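Local coordinates for Bd3459 (Bdellovibrio bacteriovorus, PDB 5CEC), which probably acts as a serine-type D-Ala-D-Ala peptidase that cuts peptidoglycan during predation, and is captured here in complex with the ankyrin-repeat immunity protein Bd3460, at residues A[384-389]-A[396-401]; A[354-359]-A[365-370]; A[267-272]-A[282-287]. The protein carries 1 engineered substitution. All blocks are in the same frame, centred on the assembly; numbering follows the deposited sequence. Where two conformers were deposited one is given.

How the contacts relate
Along the chain contact 3 comes first, then contact 2, then contact 1. Contacts 1 and 2 are neighbours, their centres 14 Å apart: contact 2 is the hairpin of strands 354-361 and 364-373, and contact 1 joins the next strand of the same antiparallel sheet, 376-385, to helix 394-411. Lys365 of contact 2 packs on Ala398 and Thr386 of contact 1, and its O probably accepts a bond from Met384 N. Contact 3, with nearest atoms about 8 Å from contact 2, joins helix 265-277 to a small separate sheet. Contact 2 thus lies at the probable active site, between the sheet and helix 72-84, which also touches contact 3, while contact 1 backs the sheet with helix 394-411.

Contact 1 (A[384-389]-A[396-401]); sequences MHTDYD and GVASQQ
Met384 and Ala398 bring the end of strand 376-385 closest to helix 394-411, with their CA atoms 6.7 Å apart, before the chain leaves the strand as a loop. Both side chains start toward the other segment, and Met384 CB lies 4.3 Å from Ala398 CB. The alanine methyl is short enough for the helix to settle near the strand. Thr386 CG2 meets the same methyl at 3.7 Å. This branch stands anti to the carbonyl carbon of Thr386, and the hydroxyl on the other branch is bonded to Asn362 O, so one residue serves an apolar and a polar neighbour.

Met384 is bent at chi2 and chi3 (-68° and -64°), which carries its methyl to Gln401. There CE lies 3.4 Å from Gln401 OE1, and the two side chains cross at about a right angle; a flexible thioether suits such a turn over the helix. On the strand's other side His385 points away from the helix, stacks on Tyr40 and donates from NE2 to Asp387 OD2 at 2.8 Å, meeting the carboxylate from above its plane. Asp387 also makes a salt bridge to Lys363, which would be expected to stabilise its negative charge. Strand end and helix are thus joined by methyl and methylene contacts and one methyl set against an amide oxygen, while Thr386 OG1 and Asp387 find Asn362 and Lys363 outside the helix segment.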
loop_
_atom_site.group_PDB
_atom_site.type_symbol
_atom_site.label_atom_id
_atom_site.label_comp_id
_atom_site.label_asym_id
_atom_site.label_seq_id
_atom_site.Cartn_x
_atom_site.Cartn_y
_atom_site.Cartn_z
ATOM N N MET A 384 -8.490 14.859 -1.466
ATOM C CA MET A 384 -7.727 16.120 -1.540
ATOM C C MET A 384 -7.229 16.323 -2.938
ATOM O O MET A 384 -6.928 15.377 -3.651
ATOM C CB MET A 384 -6.518 16.126 -0.623
ATOM C CG MET A 384 -6.790 15.867 0.841
ATOM S SD MET A 384 -7.713 17.174 1.670
ATOM C CE MET A 384 -6.578 18.534 1.558
ATOM N N HIS A 385 -7.108 17.599 -3.265
ATOM C CA HIS A 385 -6.399 18.064 -4.428
ATOM C C HIS A 385 -4.928 18.362 -4.092
ATOM O O HIS A 385 -4.633 18.943 -3.063
ATOM C CB HIS A 385 -7.056 19.349 -4.937
ATOM C CG HIS A 385 -6.236 20.009 -5.959
ATOM N ND1 HIS A 385 -6.215 19.575 -7.260
ATOM C CD2 HIS A 385 -5.262 20.945 -5.842
ATOM C CE1 HIS A 385 -5.271 20.247 -7.914
ATOM N NE2 HIS A 385 -4.688 21.073 -7.071
ATOM N N THR A 386 -4.029 17.935 -4.983
ATOM C CA THR A 386 -2.607 18.262 -4.941
ATOM C C THR A 386 -2.146 18.688 -6.310
ATOM O O THR A 386 -2.847 18.451 -7.307
ATOM C CB THR A 386 -1.752 17.057 -4.476
ATOM O OG1 THR A 386 -1.993 15.906 -5.284
ATOM C CG2 THR A 386 -2.096 16.648 -3.044
ATOM N N ASP A 387 -0.946 19.270 -6.374
ATOM C CA ASP A 387 -0.265 19.519 -7.668
ATOM C C ASP A 387 1.173 19.003 -7.533
ATOM O O ASP A 387 2.155 19.754 -7.485
ATOM C CB ASP A 387 -0.298 20.994 -8.079
ATOM C CG ASP A 387 -1.720 21.562 -8.200
ATOM O OD1 ASP A 387 -2.384 21.351 -9.235
ATOM O OD2 ASP A 387 -2.171 22.263 -7.253
ATOM N N TYR A 388 1.269 17.677 -7.441
ATOM C CA TYR A 388 2.537 17.025 -7.182
ATOM C C TYR A 388 3.579 17.326 -8.277
ATOM O O TYR A 388 4.779 17.465 -7.961
ATOM C CB TYR A 388 2.232 15.548 -6.954
ATOM C CG TYR A 388 3.333 14.571 -7.044
ATOM C CD1 TYR A 388 3.757 14.074 -8.285
ATOM C CD2 TYR A 388 3.898 14.052 -5.899
ATOM C CE1 TYR A 388 4.736 13.093 -8.365
ATOM C CE2 TYR A 388 4.860 13.064 -5.967
ATOM C CZ TYR A 388 5.284 12.595 -7.200
ATOM O OH TYR A 388 6.281 11.636 -7.235
ATOM N N ASP A 389 3.116 17.518 -9.517
ATOM C CA ASP A 389 4.056 17.878 -10.583
ATOM C C ASP A 389 4.685 19.285 -10.407
ATOM O O ASP A 389 5.850 19.478 -10.805
ATOM C CB ASP A 389 3.462 17.623 -11.969
ATOM C CG ASP A 389 3.374 16.124 -12.291
ATOM O OD1 ASP A 389 3.920 15.303 -11.517
ATOM O OD2 ASP A 389 2.749 15.760 -13.304
ATOM N N GLY A 396 2.967 14.970 1.070
ATOM C CA GLY A 396 3.143 14.955 2.504
ATOM C C GLY A 396 2.297 15.982 3.227
ATOM O O GLY A 396 1.759 15.730 4.288
ATOM N N VAL A 397 2.121 17.152 2.621
ATOM C CA VAL A 397 1.266 18.171 3.198
ATOM C C VAL A 397 -0.179 17.664 3.250
ATOM O O VAL A 397 -0.859 17.719 4.285
ATOM C CB VAL A 397 1.332 19.493 2.384
ATOM C CG1 VAL A 397 0.286 20.487 2.845
ATOM C CG2 VAL A 397 2.734 20.109 2.519
ATOM N N ALA A 398 -0.666 17.167 2.122
ATOM C CA ALA A 398 -2.051 16.644 2.075
ATOM C C ALA A 398 -2.246 15.485 3.028
ATOM O O ALA A 398 -3.310 15.366 3.634
ATOM C CB ALA A 398 -2.388 16.237 0.652
ATOM N N SER A 399 -1.245 14.621 3.135
ATOM C CA SER A 399 -1.399 13.448 3.973
ATOM C C SER A 399 -1.717 13.850 5.420
ATOM O O SER A 399 -2.623 13.276 6.034
ATOM C CB SER A 399 -0.125 12.617 3.976
ATOM O OG SER A 399 -0.334 11.444 4.742
ATOM N N GLN A 400 -0.959 14.778 5.983
ATOM C CA GLN A 400 -1.216 15.159 7.361
ATOM C C GLN A 400 -2.534 15.920 7.488
ATOM O O GLN A 400 -3.243 15.758 8.491
ATOM C CB GLN A 400 -0.063 15.912 8.000
ATOM C CG GLN A 400 -0.202 16.049 9.535
ATOM C CD GLN A 400 -0.180 14.724 10.245
ATOM O OE1 GLN A 400 0.750 13.944 10.109
ATOM N NE2 GLN A 400 -1.191 14.474 11.078
ATOM N N GLN A 401 -2.904 16.710 6.492
ATOM C CA GLN A 401 -4.223 17.345 6.525
ATOM C C GLN A 401 -5.345 16.316 6.556
ATOM O O GLN A 401 -6.311 16.490 7.307
ATOM C CB GLN A 401 -4.409 18.322 5.373
ATOM C CG GLN A 401 -3.611 19.601 5.511
ATOM C CD GLN A 401 -3.887 20.588 4.401
ATOM O OE1 GLN A 401 -4.917 20.527 3.731
ATOM N NE2 GLN A 401 -2.993 21.549 4.238
#

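Contact 2 (A[354-359]-A[365-370]); sequences TTAKTG and KTLMGS. With SO4 (sulfate ion), chain C.
Lys357 pairs with Met368, and Thr355 with Ser370, through nearly straight backbone bonds such as Lys357 N to Met368 O at 2.9 Å; the hydroxyls of Thr355 and Ser370 share a water. Gly359 and Thr366 also bond both ways, but each donor stands about 40° out of the carbonyl plane. Gly359 O takes a second donor, Lys365 NZ at 3.1 Å, from the opposite face to Thr366 N. Lys365 chi2 and chi4 bend its chain back to reach this oxygen, and the ammonium also bonds Ser360.

Thr358 OG1 donates to a bound sulfate and also bonds Thr342. Lys357 NZ holds Thr358 O at 2.8 Å, lies 3.1 Å from sulfate O4 and bonds Ser251 weakly. Ser70, Ser251 and Ser360 grip the sulfate too, consistent with Lys357-Thr358-Gly359 being the KTG motif of a penicillin-binding active site. Bare Gly359 lets Thr366 OG1, bonded to Leu68 O, lie 3.3 Å from its CA. At Gly369 (phi 159°) a CB would jam against Met368 O and clash with Thr355 O.

Leu367 CD1 packs on Thr358 CG2 at 3.6 Å. Leu367 and Lys365 rest on helix 394-411, Lys357 and Met368 on helix 72-84, and strands 333-334 and 376-385 flank the hairpin.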
loop_
_atom_site.group_PDB
_atom_site.type_symbol
_atom_site.label_atom_id
_atom_site.label_comp_id
_atom_site.label_asym_id
_atom_site.label_seq_id
_atom_site.Cartn_x
_atom_site.Cartn_y
_atom_site.Cartn_z
ATOM N N THR A 354 -8.865 2.599 13.097
ATOM C CA THR A 354 -9.166 3.041 11.739
ATOM C C THR A 354 -8.705 1.985 10.748
ATOM O O THR A 354 -7.571 1.526 10.811
ATOM C CB THR A 354 -8.492 4.381 11.493
ATOM O OG1 THR A 354 -9.021 5.312 12.432
ATOM C CG2 THR A 354 -8.746 4.902 10.093
ATOM N N THR A 355 -9.611 1.625 9.842
ATOM C CA THR A 355 -9.347 0.663 8.770
ATOM C C THR A 355 -9.417 1.479 7.507
ATOM O O THR A 355 -10.473 2.061 7.236
ATOM C CB THR A 355 -10.375 -0.476 8.760
ATOM O OG1 THR A 355 -10.451 -1.061 10.076
ATOM C CG2 THR A 355 -10.041 -1.532 7.783
ATOM N N ALA A 356 -8.362 1.549 6.718
ATOM C CA ALA A 356 -8.334 2.561 5.644
ATOM C C ALA A 356 -7.402 2.185 4.502
ATOM O O ALA A 356 -6.430 1.431 4.687
ATOM C CB ALA A 356 -7.951 3.921 6.182
ATOM N N LYS A 357 -7.703 2.757 3.339
ATOM C CA LYS A 357 -6.920 2.639 2.135
ATOM C C LYS A 357 -6.504 4.045 1.715
ATOM O O LYS A 357 -7.299 4.950 1.659
ATOM C CB LYS A 357 -7.754 2.000 1.008
ATOM C CG LYS A 357 -7.000 1.843 -0.329
ATOM C CD LYS A 357 -5.991 0.697 -0.286
ATOM C CE LYS A 357 -4.967 0.806 -1.408
ATOM N NZ LYS A 357 -3.944 1.867 -1.135
ATOM N N THR A 358 -5.224 4.195 1.394
ATOM C CA THR A 358 -4.609 5.412 0.900
ATOM C C THR A 358 -4.631 5.517 -0.625
ATOM O O THR A 358 -4.762 4.519 -1.341
ATOM C CB THR A 358 -3.154 5.428 1.366
ATOM O OG1 THR A 358 -2.543 4.201 0.994
ATOM C CG2 THR A 358 -3.028 5.611 2.875
ATOM N N GLY A 359 -4.390 6.728 -1.112
ATOM C CA GLY A 359 -4.123 6.942 -2.528
ATOM C C GLY A 359 -3.329 8.193 -2.773
ATOM O O GLY A 359 -3.424 9.146 -2.011
ATOM N N LYS A 365 -4.561 13.315 -3.281
ATOM C CA LYS A 365 -4.179 12.495 -2.132
ATOM C C LYS A 365 -5.498 12.097 -1.490
ATOM O O LYS A 365 -6.363 12.966 -1.260
ATOM C CB LYS A 365 -3.299 13.266 -1.141
ATOM C CG LYS A 365 -2.601 12.372 -0.130
ATOM C CD LYS A 365 -1.335 11.744 -0.737
ATOM C CE LYS A 365 -0.638 10.784 0.225
ATOM N NZ LYS A 365 -1.457 9.544 0.321
ATOM N N THR A 366 -5.683 10.801 -1.251
ATOM C CA THR A 366 -6.993 10.336 -0.833
ATOM C C THR A 366 -6.875 9.314 0.298
ATOM O O THR A 366 -5.846 8.670 0.510
ATOM C CB THR A 366 -7.716 9.730 -2.043
ATOM O OG1 THR A 366 -6.982 8.609 -2.525
ATOM C CG2 THR A 366 -7.916 10.738 -3.149
ATOM N N LEU A 367 -7.994 9.120 0.992
ATOM C CA LEU A 367 -8.129 8.121 2.071
ATOM C C LEU A 367 -9.587 7.757 2.201
ATOM O O LEU A 367 -10.434 8.662 2.185
ATOM C CB LEU A 367 -7.610 8.671 3.403
ATOM C CG LEU A 367 -7.343 7.673 4.501
ATOM C CD1 LEU A 367 -6.110 6.839 4.207
ATOM C CD2 LEU A 367 -7.210 8.362 5.824
ATOM N N MET A 368 -9.889 6.484 2.398
ATOM C CA MET A 368 -11.256 6.090 2.717
ATOM C C MET A 368 -11.216 4.883 3.638
ATOM O O MET A 368 -10.274 4.079 3.603
ATOM C CB MET A 368 -12.078 5.817 1.463
ATOM C CG MET A 368 -11.732 4.545 0.722
ATOM S SD MET A 368 -12.582 4.310 -0.860
ATOM C CE MET A 368 -14.120 3.660 -0.295
ATOM N N GLY A 369 -12.301 4.675 4.375
ATOM C CA GLY A 369 -12.357 3.540 5.286
ATOM C C GLY A 369 -13.396 3.742 6.352
ATOM O O GLY A 369 -14.433 4.418 6.154
ATOM N N SER A 370 -13.124 3.118 7.487
ATOM C CA SER A 370 -13.963 3.235 8.650
ATOM C C SER A 370 -13.150 3.645 9.858
ATOM O O SER A 370 -11.966 3.283 10.017
ATOM C CB SER A 370 -14.663 1.904 8.938
ATOM O OG SER A 370 -13.741 0.926 9.383
HETATM S S SO4 C . -0.651 4.541 -2.177
HETATM O O1 SO4 C . 0.765 4.215 -1.832
HETATM O O2 SO4 C . -0.935 5.983 -2.109
HETATM O O3 SO4 C . -0.948 3.916 -3.556
HETATM O O4 SO4 C . -1.553 3.812 -1.272
HETATM O O HOH W 1 -12.101 0.556 11.765
#

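Contact 3 (A[267-272]-A[282-287]); sequences EAFNAY and SDIEFH
Ile284 opens the meeting with Phe269: its CD1 reaches Phe269 CZ at 3.8 Å, coming in at the edge of the ring and near its plane. Its CG1 is anti to the backbone N (chi1 -178°) and the chain runs on extended, an outstretched aliphatic arm that suits filling the border of an aromatic ring. Glu285, next in line, turns away from the helix and forms a salt bridge with Lys65.

This strand, 284-285, is an edge of a three-stranded antiparallel sheet beside 304-306, and helix 265-277 packs against it. Helix 72-84, whose first turn carries the lysine of a probable SxxK motif of this penicillin-binding-type fold, closes the same core, its Val75 touching both Phe269 and Phe286.

Phe286 then turns back toward the helix and makes an offset stack with Phe269, ring centroids 4.7 Å apart and planes at 19°. Phe286 CD2 lies over the Phe269 face and Phe269 CZ over the Phe286 face, both displaced toward the rim; Phe286 CB also sits 3.7 Å from Phe269 CE2. Flat, wholly apolar rings suit so buried a layer. Trp79 meets Phe269 edge-to-face. One water donates to Phe286 O at 2.8 Å and to the side-chain OD1 of Asn270 at 3.0 Å, bridging two acceptors that could not bond each other. His287 points away, its NE2 giving a weak bond to Glu285 OE2 and its backbone N a bond to Asn303.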
loop_
_atom_site.group_PDB
_atom_site.type_symbol
_atom_site.label_atom_id
_atom_site.label_comp_id
_atom_site.label_asym_id
_atom_site.label_seq_id
_atom_site.Cartn_x
_atom_site.Cartn_y
_atom_site.Cartn_z
ATOM N N GLU A 267 -15.800 -2.694 -19.459
ATOM C CA GLU A 267 -17.191 -2.927 -19.855
ATOM C C GLU A 267 -17.939 -3.680 -18.774
ATOM O O GLU A 267 -19.085 -3.355 -18.476
ATOM C CB GLU A 267 -17.258 -3.671 -21.183
ATOM C CG GLU A 267 -16.812 -2.810 -22.352
ATOM C CD GLU A 267 -17.043 -3.461 -23.712
ATOM O OE1 GLU A 267 -17.638 -4.561 -23.794
ATOM O OE2 GLU A 267 -16.636 -2.847 -24.721
ATOM N N ALA A 268 -17.305 -4.681 -18.176
ATOM C CA ALA A 268 -17.951 -5.472 -17.132
ATOM C C ALA A 268 -18.123 -4.680 -15.835
ATOM O O ALA A 268 -19.150 -4.781 -15.158
ATOM C CB ALA A 268 -17.174 -6.751 -16.876
ATOM N N PHE A 269 -17.125 -3.882 -15.493
ATOM C CA PHE A 269 -17.225 -3.040 -14.320
ATOM C C PHE A 269 -18.389 -2.045 -14.430
ATOM O O PHE A 269 -19.178 -1.847 -13.475
ATOM C CB PHE A 269 -15.939 -2.241 -14.080
ATOM C CG PHE A 269 -16.059 -1.312 -12.931
ATOM C CD1 PHE A 269 -16.065 -1.812 -11.630
ATOM C CD2 PHE A 269 -16.309 0.039 -13.141
ATOM C CE1 PHE A 269 -16.245 -0.962 -10.546
ATOM C CE2 PHE A 269 -16.482 0.889 -12.072
ATOM C CZ PHE A 269 -16.470 0.394 -10.774
ATOM N N ASN A 270 -18.485 -1.388 -15.578
ATOM C CA ASN A 270 -19.589 -0.441 -15.776
ATOM C C ASN A 270 -20.940 -1.110 -15.580
ATOM O O ASN A 270 -21.840 -0.533 -14.942
ATOM C CB ASN A 270 -19.512 0.224 -17.148
ATOM C CG ASN A 270 -18.364 1.197 -17.254
ATOM O OD1 ASN A 270 -17.776 1.592 -16.257
ATOM N ND2 ASN A 270 -18.032 1.577 -18.477
ATOM N N ALA A 271 -21.104 -2.317 -16.108
ATOM C CA ALA A 271 -22.381 -3.045 -15.928
ATOM C C ALA A 271 -22.614 -3.422 -14.456
ATOM O O ALA A 271 -23.722 -3.295 -13.940
ATOM C CB ALA A 271 -22.405 -4.287 -16.815
ATOM N N TYR A 272 -21.550 -3.889 -13.803
ATOM C CA TYR A 272 -21.644 -4.260 -12.397
ATOM C C TYR A 272 -22.096 -3.091 -11.529
ATOM O O TYR A 272 -23.021 -3.215 -10.730
ATOM C CB TYR A 272 -20.298 -4.792 -11.858
ATOM C CG TYR A 272 -20.242 -4.852 -10.347
ATOM C CD1 TYR A 272 -20.888 -5.854 -9.636
ATOM C CD2 TYR A 272 -19.558 -3.886 -9.598
ATOM C CE1 TYR A 272 -20.880 -5.873 -8.242
ATOM C CE2 TYR A 272 -19.558 -3.912 -8.214
ATOM C CZ TYR A 272 -20.209 -4.902 -7.532
ATOM O OH TYR A 272 -20.172 -4.915 -6.165
ATOM N N SER A 282 -21.393 9.504 -14.710
ATOM C CA SER A 282 -21.412 10.738 -13.939
ATOM C C SER A 282 -21.099 10.519 -12.439
ATOM O O SER A 282 -20.678 11.444 -11.773
ATOM C CB SER A 282 -22.768 11.450 -14.161
ATOM O OG SER A 282 -23.795 10.907 -13.331
ATOM N N ASP A 283 -21.323 9.310 -11.926
ATOM C CA ASP A 283 -21.026 8.934 -10.537
ATOM C C ASP A 283 -19.631 8.315 -10.381
ATOM O O ASP A 283 -18.968 8.538 -9.382
ATOM C CB ASP A 283 -22.036 7.910 -10.035
ATOM C CG ASP A 283 -23.469 8.394 -10.141
ATOM O OD1 ASP A 283 -23.729 9.475 -9.592
ATOM O OD2 ASP A 283 -24.316 7.716 -10.780
ATOM N N ILE A 284 -19.234 7.511 -11.362
ATOM C CA ILE A 284 -17.994 6.746 -11.288
ATOM C C ILE A 284 -17.532 6.348 -12.680
ATOM O O ILE A 284 -18.326 5.879 -13.480
ATOM C CB ILE A 284 -18.181 5.492 -10.383
ATOM C CG1 ILE A 284 -16.875 4.701 -10.239
ATOM C CG2 ILE A 284 -19.317 4.588 -10.864
ATOM C CD1 ILE A 284 -16.863 3.748 -9.057
ATOM N N GLU A 285 -16.250 6.566 -12.975
ATOM C CA GLU A 285 -15.714 6.244 -14.281
ATOM C C GLU A 285 -14.350 5.632 -14.069
ATOM O O GLU A 285 -13.408 6.308 -13.658
ATOM C CB GLU A 285 -15.643 7.474 -15.156
ATOM C CG GLU A 285 -15.155 7.194 -16.556
ATOM C CD GLU A 285 -14.997 8.442 -17.390
ATOM O OE1 GLU A 285 -15.800 9.393 -17.241
ATOM O OE2 GLU A 285 -14.074 8.460 -18.222
ATOM N N PHE A 286 -14.273 4.338 -14.327
ATOM C CA PHE A 286 -13.058 3.581 -14.169
ATOM C C PHE A 286 -12.463 3.170 -15.518
ATOM O O PHE A 286 -13.174 2.961 -16.512
ATOM C CB PHE A 286 -13.329 2.302 -13.356
ATOM C CG PHE A 286 -13.136 2.458 -11.865
ATOM C CD1 PHE A 286 -13.554 3.603 -11.184
ATOM C CD2 PHE A 286 -12.544 1.437 -11.134
ATOM C CE1 PHE A 286 -13.363 3.711 -9.810
ATOM C CE2 PHE A 286 -12.373 1.548 -9.760
ATOM C CZ PHE A 286 -12.776 2.674 -9.099
ATOM N N HIS A 287 -11.146 3.037 -15.525
ATOM C CA HIS A 287 -10.432 2.470 -16.639
ATOM C C HIS A 287 -9.487 1.351 -16.234
ATOM O O HIS A 287 -8.972 0.668 -17.120
ATOM C CB HIS A 287 -9.641 3.569 -17.364
ATOM C CG HIS A 287 -10.462 4.767 -17.693
ATOM N ND1 HIS A 287 -11.238 4.819 -18.825
ATOM C CD2 HIS A 287 -10.702 5.914 -17.014
ATOM C CE1 HIS A 287 -11.904 5.955 -18.850
ATOM N NE2 HIS A 287 -11.586 6.645 -17.768
HETATM O O HOH W 2 -19.270 3.356 -14.424
HETATM O O HOH W 3 -15.826 3.609 -17.211
#